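Local coordinates for amphiphysin (Drosophila melanogaster, PDB 1URU), which forms the crescent-shaped, coiled-coil dimer of a BAR domain that senses membrane curvature and probably serves endocytosis, at the interface of chains A and B. Numbering follows the deposited sequence. Chains: chain A/B, Amphiphysin.

Contact 1: the interface of chains A and B. Residues chain A 78, 81, 226, 229-230, 233; chain B 212, 215-216, 219.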
HETATM    1  N   MSE A  78     -12.260   6.439  -0.293  1.00 57.09           N
HETATM    2  CA  MSE A  78     -13.545   6.179   0.362  1.00 57.31           C
HETATM    3  C   MSE A  78     -14.283   7.491   0.599  1.00 56.87           C
HETATM    4  O   MSE A  78     -15.496   7.533   0.579  1.00 57.00           O
HETATM    5  CB  MSE A  78     -13.332   5.391   1.652  1.00 57.30           C
HETATM    6  CG  MSE A  78     -12.922   3.960   1.369  1.00 59.29           C
HETATM    7 SE   MSE A  78     -14.275   2.938   0.272  1.00 64.49          SE
HETATM    8  CE  MSE A  78     -15.727   3.126   1.500  1.00 65.37           C
ATOM      9  N   VAL A  81     -16.060   7.915  -2.596  1.00 54.69           N
ATOM     10  CA  VAL A  81     -17.205   7.051  -2.757  1.00 54.77           C
ATOM     11  C   VAL A  81     -18.329   7.647  -1.922  1.00 55.22           C
ATOM     12  O   VAL A  81     -19.479   7.687  -2.363  1.00 55.09           O
ATOM     13  CB  VAL A  81     -16.945   5.620  -2.275  1.00 54.75           C
ATOM     14  CG1 VAL A  81     -18.232   4.838  -2.280  1.00 54.13           C
ATOM     15  CG2 VAL A  81     -15.904   4.922  -3.143  1.00 55.05           C
ATOM     16  N   TYR A 226     -16.329  -4.987   4.018  1.00 50.67           N
ATOM     17  CA  TYR A 226     -16.541  -4.956   2.584  1.00 50.86           C
ATOM     18  C   TYR A 226     -17.744  -5.802   2.160  1.00 51.57           C
ATOM     19  O   TYR A 226     -18.360  -5.450   1.171  1.00 52.02           O
ATOM     20  CB  TYR A 226     -15.256  -5.304   1.787  1.00 50.41           C
ATOM     21  CG  TYR A 226     -14.354  -4.094   1.549  1.00 48.64           C
ATOM     22  CD1 TYR A 226     -13.042  -4.035   2.036  1.00 48.69           C
ATOM     23  CD2 TYR A 226     -14.827  -2.998   0.868  1.00 47.31           C
ATOM     24  CE1 TYR A 226     -12.234  -2.900   1.818  1.00 47.49           C
ATOM     25  CE2 TYR A 226     -14.049  -1.887   0.650  1.00 47.70           C
ATOM     26  CZ  TYR A 226     -12.759  -1.835   1.115  1.00 46.88           C
ATOM     27  OH  TYR A 226     -12.053  -0.698   0.859  1.00 43.89           O
ATOM     28  N   LEU A 229     -20.591  -3.634   2.790  1.00 55.27           N
ATOM     29  CA  LEU A 229     -20.633  -2.620   1.744  1.00 54.83           C
ATOM     30  C   LEU A 229     -21.226  -3.204   0.458  1.00 54.76           C
ATOM     31  O   LEU A 229     -22.038  -2.577  -0.228  1.00 54.00           O
ATOM     32  CB  LEU A 229     -19.215  -2.093   1.471  1.00 54.83           C
ATOM     33  CG  LEU A 229     -18.629  -1.081   2.456  1.00 54.25           C
ATOM     34  CD1 LEU A 229     -17.181  -0.834   2.138  1.00 54.14           C
ATOM     35  CD2 LEU A 229     -19.392   0.217   2.415  1.00 54.05           C
ATOM     36  N   GLU A 230     -20.822  -4.422   0.155  1.00 54.70           N
ATOM     37  CA  GLU A 230     -21.415  -5.165  -0.932  1.00 55.10           C
ATOM     38  C   GLU A 230     -22.929  -5.241  -0.784  1.00 55.53           C
ATOM     39  O   GLU A 230     -23.640  -5.009  -1.750  1.00 55.87           O
ATOM     40  CB  GLU A 230     -20.855  -6.581  -0.964  1.00 55.28           C
ATOM     41  CG  GLU A 230     -20.305  -6.992  -2.311  1.00 55.27           C
ATOM     42  CD  GLU A 230     -19.614  -8.338  -2.264  1.00 55.04           C
ATOM     43  OE1 GLU A 230     -19.167  -8.798  -1.173  1.00 50.51           O
ATOM     44  OE2 GLU A 230     -19.531  -8.934  -3.356  1.00 57.83           O
ATOM     45  N   VAL A 233     -24.932  -2.036  -1.311  1.00 57.35           N
ATOM     46  CA  VAL A 233     -24.946  -1.621  -2.712  1.00 57.48           C
ATOM     47  C   VAL A 233     -25.878  -2.518  -3.539  1.00 57.96           C
ATOM     48  O   VAL A 233     -26.385  -2.083  -4.563  1.00 57.01           O
ATOM     49  CB  VAL A 233     -23.511  -1.574  -3.308  1.00 57.35           C
ATOM     50  CG1 VAL A 233     -23.532  -1.353  -4.803  1.00 57.58           C
ATOM     51  CG2 VAL A 233     -22.699  -0.461  -2.661  1.00 57.83           C
TER
ATOM     52  N   PHE B 212     -16.208  -3.584  -4.375  1.00 45.39           N
ATOM     53  CA  PHE B 212     -16.375  -4.053  -2.996  1.00 45.44           C
ATOM     54  C   PHE B 212     -16.230  -5.552  -2.855  1.00 44.94           C
ATOM     55  O   PHE B 212     -15.764  -6.022  -1.840  1.00 44.73           O
ATOM     56  CB  PHE B 212     -17.701  -3.561  -2.431  1.00 45.36           C
ATOM     57  CG  PHE B 212     -17.717  -2.083  -2.153  1.00 45.89           C
ATOM     58  CD1 PHE B 212     -18.922  -1.407  -2.035  1.00 45.79           C
ATOM     59  CD2 PHE B 212     -16.520  -1.358  -2.017  1.00 46.21           C
ATOM     60  CE1 PHE B 212     -18.950  -0.037  -1.771  1.00 46.29           C
ATOM     61  CE2 PHE B 212     -16.541   0.004  -1.762  1.00 47.08           C
ATOM     62  CZ  PHE B 212     -17.771   0.671  -1.631  1.00 46.36           C
ATOM     63  N   GLU B 215     -12.450  -6.394  -3.164  1.00 45.28           N
ATOM     64  CA  GLU B 215     -11.896  -6.133  -1.852  1.00 45.44           C
ATOM     65  C   GLU B 215     -12.267  -7.267  -0.901  1.00 46.11           C
ATOM     66  O   GLU B 215     -11.417  -7.825  -0.237  1.00 46.53           O
ATOM     67  CB  GLU B 215     -12.405  -4.805  -1.305  1.00 45.13           C
ATOM     68  CG  GLU B 215     -11.991  -3.580  -2.102  1.00 44.69           C
ATOM     69  CD  GLU B 215     -10.673  -2.962  -1.654  1.00 43.51           C
ATOM     70  OE1 GLU B 215      -9.840  -3.634  -1.037  1.00 40.53           O
ATOM     71  OE2 GLU B 215     -10.472  -1.775  -1.939  1.00 45.35           O
ATOM     72  N   GLN B 216     -13.539  -7.626  -0.865  1.00 46.81           N
ATOM     73  CA  GLN B 216     -14.025  -8.655   0.053  1.00 47.42           C
ATOM     74  C   GLN B 216     -13.262  -9.953  -0.138  1.00 47.19           C
ATOM     75  O   GLN B 216     -12.761 -10.533   0.814  1.00 46.84           O
ATOM     76  CB  GLN B 216     -15.542  -8.879  -0.138  1.00 48.01           C
ATOM     77  CG  GLN B 216     -16.066 -10.338  -0.044  1.00 49.94           C
ATOM     78  CD  GLN B 216     -15.940 -10.928   1.341  1.00 52.28           C
ATOM     79  OE1 GLN B 216     -16.286 -10.288   2.333  1.00 53.65           O
ATOM     80  NE2 GLN B 216     -15.445 -12.155   1.416  1.00 55.45           N
ATOM     81  N   HIS B 219      -9.497  -9.739   0.884  1.00 47.21           N
ATOM     82  CA  HIS B 219      -9.265  -9.581   2.300  1.00 47.14           C
ATOM     83  C   HIS B 219      -9.605 -10.857   3.068  1.00 47.59           C
ATOM     84  O   HIS B 219      -8.938 -11.202   4.027  1.00 47.82           O
ATOM     85  CB  HIS B 219     -10.039  -8.372   2.821  1.00 46.96           C
ATOM     86  CG  HIS B 219      -9.325  -7.077   2.610  1.00 45.94           C
ATOM     87  ND1 HIS B 219      -8.098  -6.813   3.169  1.00 45.22           N
ATOM     88  CD2 HIS B 219      -9.655  -5.978   1.889  1.00 46.74           C
ATOM     89  CE1 HIS B 219      -7.704  -5.604   2.805  1.00 48.17           C
ATOM     90  NE2 HIS B 219      -8.638  -5.068   2.039  1.00 46.72           N
TER
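The phenol oxygen OH of A:Tyr226 and the carboxylate oxygen OE2 of B:Glu215 form the nearest polar pair here, but at 3.4 Å they make no hydrogen bond, and the patch is held by packing. B:Glu215 lies over one face of the tyrosine ring: its CB stands 3.4 Å from the ring centroid, a CH-pi contact. A bend at chi2 (-90°) then carries the chain along the ring toward the hydroxyl, leaving the carboxylate stacked nearly parallel to the phenol, the two planes 9° apart. B:Phe212, with the most surface hidden in the patch, comes in at the edge of the same ring, its CD2 3.7 Å from A:Tyr226 CE2. One face of the phenylalanine receives A:Leu229, whose CB sits toward the rim, 3.6 Å from CD1 of B:Phe212. A:Val233 CG2 reaches CE1 of the phenyl ring, while the selenium of A:Met78, a selenomethionine, and CG1 of A:Val81 border its far end more loosely. CD2 of B:His219 flanks A:Tyr226 at CD1. An alanine in place of A:Tyr226 would probably leave the aliphatic stem of B:Glu215 without its flat support and open a gap beside the edge of B:Phe212. The patch joins the 172-239 helices of both subunits, with helix 35-84 of chain A alongside, through an aromatic and aliphatic core, helping to hold the BAR dimer together.

Contact 2: the interface of chains A and B. Residues chain A 86, 88-89, 240; chain B 200-201.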
ATOM      1  N   GLU A  86     -25.109   9.597  -2.915  1.00 56.79           N
ATOM      2  CA  GLU A  86     -25.901  10.733  -2.479  1.00 57.06           C
ATOM      3  C   GLU A  86     -26.728  10.423  -1.231  1.00 57.32           C
ATOM      4  O   GLU A  86     -27.125   9.268  -1.014  1.00 57.63           O
ATOM      5  CB  GLU A  86     -26.766  11.199  -3.630  1.00 57.05           C
ATOM      6  CG  GLU A  86     -25.934  11.401  -4.884  1.00 57.17           C
ATOM      7  CD  GLU A  86     -26.602  12.268  -5.916  1.00 57.30           C
ATOM      8  OE1 GLU A  86     -27.831  12.503  -5.813  1.00 57.09           O
ATOM      9  OE2 GLU A  86     -25.885  12.709  -6.839  1.00 58.10           O
ATOM     10  N   GLN A  88     -29.775  10.991  -0.409  1.00 58.02           N
ATOM     11  CA  GLN A  88     -31.124  10.528  -0.648  1.00 58.57           C
ATOM     12  C   GLN A  88     -31.225   9.058  -1.113  1.00 58.83           C
ATOM     13  O   GLN A  88     -32.324   8.494  -1.130  1.00 59.56           O
ATOM     14  CB  GLN A  88     -31.820  11.479  -1.646  1.00 58.60           C
ATOM     15  CG  GLN A  88     -31.635  11.135  -3.116  1.00 58.19           C
ATOM     16  CD  GLN A  88     -30.510  11.899  -3.799  1.00 58.39           C
ATOM     17  OE1 GLN A  88     -29.789  12.707  -3.165  1.00 56.27           O
ATOM     18  NE2 GLN A  88     -30.361  11.652  -5.111  1.00 55.90           N
ATOM     19  N   TRP A  89     -30.109   8.450  -1.532  1.00 58.60           N
ATOM     20  CA  TRP A  89     -30.112   7.036  -1.940  1.00 57.74           C
ATOM     21  C   TRP A  89     -30.143   6.154  -0.709  1.00 57.99           C
ATOM     22  O   TRP A  89     -29.726   6.568   0.374  1.00 58.25           O
ATOM     23  CB  TRP A  89     -28.882   6.696  -2.797  1.00 57.62           C
ATOM     24  CG  TRP A  89     -28.776   7.504  -4.064  1.00 54.94           C
ATOM     25  CD1 TRP A  89     -29.716   8.328  -4.573  1.00 54.72           C
ATOM     26  CD2 TRP A  89     -27.663   7.572  -4.959  1.00 52.55           C
ATOM     27  NE1 TRP A  89     -29.267   8.923  -5.725  1.00 54.84           N
ATOM     28  CE2 TRP A  89     -28.007   8.466  -5.991  1.00 54.29           C
ATOM     29  CE3 TRP A  89     -26.401   6.977  -4.991  1.00 50.76           C
ATOM     30  CZ2 TRP A  89     -27.137   8.772  -7.046  1.00 53.07           C
ATOM     31  CZ3 TRP A  89     -25.549   7.275  -6.028  1.00 50.18           C
ATOM     32  CH2 TRP A  89     -25.910   8.168  -7.036  1.00 52.42           C
ATOM     33  N   SER A 240     -33.338   0.868  -6.978  1.00 74.27           N
ATOM     34  CA  SER A 240     -33.241   1.761  -8.131  1.00 75.59           C
ATOM     35  C   SER A 240     -33.525   1.085  -9.479  1.00 77.03           C
ATOM     36  O   SER A 240     -33.655   1.789 -10.484  1.00 77.72           O
ATOM     37  CB  SER A 240     -31.867   2.435  -8.191  1.00 75.60           C
ATOM     38  OG  SER A 240     -31.003   1.741  -9.075  1.00 75.38           O
TER
ATOM     39  N   ARG B 200     -25.878   7.829 -13.858  1.00 50.32           N
ATOM     40  CA  ARG B 200     -24.968   7.888 -12.694  1.00 50.38           C
ATOM     41  C   ARG B 200     -25.215   6.822 -11.617  1.00 50.25           C
ATOM     42  O   ARG B 200     -24.264   6.333 -11.020  1.00 51.00           O
ATOM     43  CB  ARG B 200     -24.933   9.307 -12.060  1.00 50.34           C
ATOM     44  CG  ARG B 200     -25.851   9.530 -10.860  1.00 51.40           C
ATOM     45  CD  ARG B 200     -26.167  10.992 -10.511  1.00 52.52           C
ATOM     46  NE  ARG B 200     -27.601  11.240 -10.744  1.00 55.91           N
ATOM     47  CZ  ARG B 200     -28.503  11.530  -9.807  1.00 57.40           C
ATOM     48  NH1 ARG B 200     -28.161  11.690  -8.537  1.00 56.38           N
ATOM     49  NH2 ARG B 200     -29.766  11.702 -10.165  1.00 59.84           N
ATOM     50  N   ILE B 201     -26.473   6.490 -11.353  1.00 50.06           N
ATOM     51  CA  ILE B 201     -26.818   5.572 -10.274  1.00 49.86           C
ATOM     52  C   ILE B 201     -26.379   4.186 -10.686  1.00 49.16           C
ATOM     53  O   ILE B 201     -25.614   3.544  -9.980  1.00 49.01           O
ATOM     54  CB  ILE B 201     -28.350   5.543 -10.000  1.00 50.41           C
ATOM     55  CG1 ILE B 201     -28.856   6.865  -9.417  1.00 51.83           C
ATOM     56  CG2 ILE B 201     -28.712   4.400  -9.026  1.00 51.10           C
ATOM     57  CD1 ILE B 201     -30.334   7.140  -9.734  1.00 51.73           C
TER
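A:Trp89 meets B:Ile201 and B:Arg200, neighbours on helix 172-239 of the partner. The isoleucine uses its CG1 branch, which lies over one face of the indole toward the rim and comes within 3.5 Å of CZ2. Because CG1 is anti to the carbonyl carbon (chi1 -68°), the other branch, CG2, is left to turn to A:Ser240, where it packs 3.8 Å from CB. On the opposite face of the indole sits CB of A:Glu86, so the ring is sandwiched between its own chain and the partner. B:Arg200 runs past the benzo end, with CG 4.1 Å from CH2 of A:Trp89, and bends at chi3 (114°). Its guanidinium is tilted 44° from the indole plane rather than stacked on it. The terminal NH1 makes a salt bridge with A:Glu86, 2.9 Å from OE1, and OE2 lies at a similar distance; the carboxylate carbon stays in the guanidinium plane, at its edge. A:Gln88 holds the same OE1, its NE2 donating at 2.8 Å on the anti side, tilted slightly from the carboxylate plane. The site thus joins the loop between helices 35-84 and 92-156, and the residue that follows helix 172-239, to the partner by an indole covered on both faces and a charge pair, probably stabilising the dimer.

Contact 3: the interface of chains A and B. Residues chain A 76-77, 79-81; chain B 55-56, 59.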
ATOM      1  N   THR A  76      -8.775   8.629   1.130  1.00 53.78           N
ATOM      2  CA  THR A  76      -9.184   9.631   0.145  1.00 54.74           C
ATOM      3  C   THR A  76     -10.103   9.024  -0.920  1.00 55.45           C
ATOM      4  O   THR A  76     -10.898   9.753  -1.510  1.00 56.07           O
ATOM      5  CB  THR A  76      -7.995  10.297  -0.573  1.00 54.69           C
ATOM      6  OG1 THR A  76      -7.312   9.328  -1.374  1.00 55.69           O
ATOM      7  CG2 THR A  76      -6.950  10.817   0.401  1.00 54.62           C
ATOM      8  N   LEU A  77      -9.996   7.711  -1.167  1.00 55.84           N
ATOM      9  CA  LEU A  77     -10.859   7.038  -2.150  1.00 55.99           C
ATOM     10  C   LEU A  77     -12.214   6.816  -1.559  1.00 56.27           C
ATOM     11  O   LEU A  77     -13.206   6.950  -2.237  1.00 56.63           O
ATOM     12  CB  LEU A  77     -10.293   5.683  -2.622  1.00 55.85           C
ATOM     13  CG  LEU A  77     -11.205   4.789  -3.478  1.00 54.93           C
ATOM     14  CD1 LEU A  77     -11.561   5.487  -4.761  1.00 55.38           C
ATOM     15  CD2 LEU A  77     -10.572   3.450  -3.791  1.00 54.77           C
ATOM     16  N   ASP A  79     -13.524   8.566   0.756  1.00 56.55           N
ATOM     17  CA  ASP A  79     -14.080   9.887   0.944  1.00 56.31           C
ATOM     18  C   ASP A  79     -14.748  10.293  -0.342  1.00 55.81           C
ATOM     19  O   ASP A  79     -15.681  11.073  -0.321  1.00 55.76           O
ATOM     20  CB  ASP A  79     -12.975  10.914   1.271  1.00 56.64           C
ATOM     21  CG  ASP A  79     -12.479  10.836   2.710  1.00 56.00           C
ATOM     22  OD1 ASP A  79     -12.992  10.012   3.513  1.00 55.99           O
ATOM     23  OD2 ASP A  79     -11.553  11.583   3.106  1.00 55.65           O
ATOM     24  N   SER A  80     -14.231   9.793  -1.459  1.00 55.67           N
ATOM     25  CA  SER A  80     -14.847   9.992  -2.771  1.00 55.34           C
ATOM     26  C   SER A  80     -16.101   9.192  -2.962  1.00 55.03           C
ATOM     27  O   SER A  80     -17.064   9.711  -3.491  1.00 55.12           O
ATOM     28  CB  SER A  80     -13.913   9.579  -3.879  1.00 55.05           C
ATOM     29  OG  SER A  80     -13.245  10.712  -4.319  1.00 57.19           O
ATOM     30  N   VAL A  81     -16.060   7.915  -2.596  1.00 54.69           N
ATOM     31  CA  VAL A  81     -17.205   7.051  -2.757  1.00 54.77           C
ATOM     32  C   VAL A  81     -18.329   7.647  -1.922  1.00 55.22           C
ATOM     33  O   VAL A  81     -19.479   7.687  -2.363  1.00 55.09           O
ATOM     34  CB  VAL A  81     -16.945   5.620  -2.275  1.00 54.75           C
ATOM     35  CG1 VAL A  81     -18.232   4.838  -2.280  1.00 54.13           C
ATOM     36  CG2 VAL A  81     -15.904   4.922  -3.143  1.00 55.05           C
TER
ATOM     37  N   ARG B  55     -12.807  13.025 -10.040  1.00 48.99           N
ATOM     38  CA  ARG B  55     -12.281  12.817  -8.709  1.00 48.59           C
ATOM     39  C   ARG B  55     -12.215  11.313  -8.372  1.00 48.21           C
ATOM     40  O   ARG B  55     -11.254  10.856  -7.746  1.00 48.71           O
ATOM     41  CB  ARG B  55     -13.129  13.578  -7.687  1.00 48.48           C
ATOM     42  CG  ARG B  55     -12.836  13.253  -6.255  1.00 48.91           C
ATOM     43  CD  ARG B  55     -13.751  13.949  -5.261  1.00 51.87           C
ATOM     44  NE  ARG B  55     -13.294  13.758  -3.889  1.00 54.00           N
ATOM     45  CZ  ARG B  55     -13.904  14.215  -2.797  1.00 55.77           C
ATOM     46  NH1 ARG B  55     -15.019  14.934  -2.880  1.00 56.64           N
ATOM     47  NH2 ARG B  55     -13.378  13.947  -1.605  1.00 56.47           N
ATOM     48  N   LEU B  56     -13.219  10.538  -8.767  1.00 47.14           N
ATOM     49  CA  LEU B  56     -13.226   9.122  -8.425  1.00 46.38           C
ATOM     50  C   LEU B  56     -12.103   8.408  -9.166  1.00 45.89           C
ATOM     51  O   LEU B  56     -11.412   7.570  -8.600  1.00 45.32           O
ATOM     52  CB  LEU B  56     -14.563   8.481  -8.766  1.00 46.25           C
ATOM     53  CG  LEU B  56     -14.761   7.061  -8.246  1.00 46.38           C
ATOM     54  CD1 LEU B  56     -14.742   7.057  -6.732  1.00 47.36           C
ATOM     55  CD2 LEU B  56     -16.086   6.491  -8.780  1.00 47.04           C
ATOM     56  N   GLU B  59      -8.607   9.457  -7.504  1.00 46.57           N
ATOM     57  CA  GLU B  59      -8.365   8.738  -6.257  1.00 47.13           C
ATOM     58  C   GLU B  59      -8.186   7.249  -6.434  1.00 46.67           C
ATOM     59  O   GLU B  59      -7.380   6.642  -5.752  1.00 47.15           O
ATOM     60  CB  GLU B  59      -9.500   8.957  -5.254  1.00 47.74           C
ATOM     61  CG  GLU B  59      -9.773  10.413  -4.906  1.00 49.58           C
ATOM     62  CD  GLU B  59      -8.520  11.160  -4.496  1.00 51.98           C
ATOM     63  OE1 GLU B  59      -7.635  10.554  -3.831  1.00 51.52           O
ATOM     64  OE2 GLU B  59      -8.433  12.354  -4.854  1.00 55.89           O
TER
HETATM   65  O   HOH W   1      -6.489   7.531  -3.348  1.00 33.34           O
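B:Glu59 and A:Thr76 meet with their side chains at about a right angle. The threonine hydroxyl OG1 donates a hydrogen bond of 2.8 Å to OE1 of the glutamate, approaching from above the carboxylate plane, 35° out of it. A bend at chi2 (-51°) folds the glutamate back on itself and presents OE1 to the threonine. A water ties the same corner together: it lies 2.8 Å from A:Thr76 OG1 and 2.7 Å from the backbone O of B:Glu59, with a longer bond to OE1. The stem of B:Glu59 and A:Leu77 slide past each other in opposite directions, B:Glu59 CB packing 3.9 Å from the leucine CA. B:Leu56 crosses A:Leu77 at a slant and sets its CD1 branch 3.9 Å from CB of A:Ser80, with A:Val81 more remote. B:Arg55 extends past this serine, CG anti to the backbone N (chi1 170°). Its NE comes 3.1 Å from A:Ser80 OG, but the hydroxyl lies well off the N-H direction, making any hydrogen bond weak at most. The guanidinium continues toward A:Asp79, whose carboxylate is not in contact and would at most attract it at longer range. Within the fold, the C-terminal end of helix 35-84 of one subunit here crosses the middle of the same helix of the other.

The three contacts are regions of one two-fold symmetric interface, and each recurs with the chains exchanged. The C-alpha centres of contact 1 and contact 3 lie about 13 Å apart, and both use A:Val81, on helix 35-84. Contact 2 stands about 17 Å from contact 1 and about 16 Å from contact 3. Helix 172-239 of chain B links contact 1 to contact 2, whereas contact 3 draws on helix 35-84 from both chains. Apolar packing, a charged pair and a water-assisted polar contact thus hold different segments of the two subunits together, which probably helps set the curved shape of the dimer.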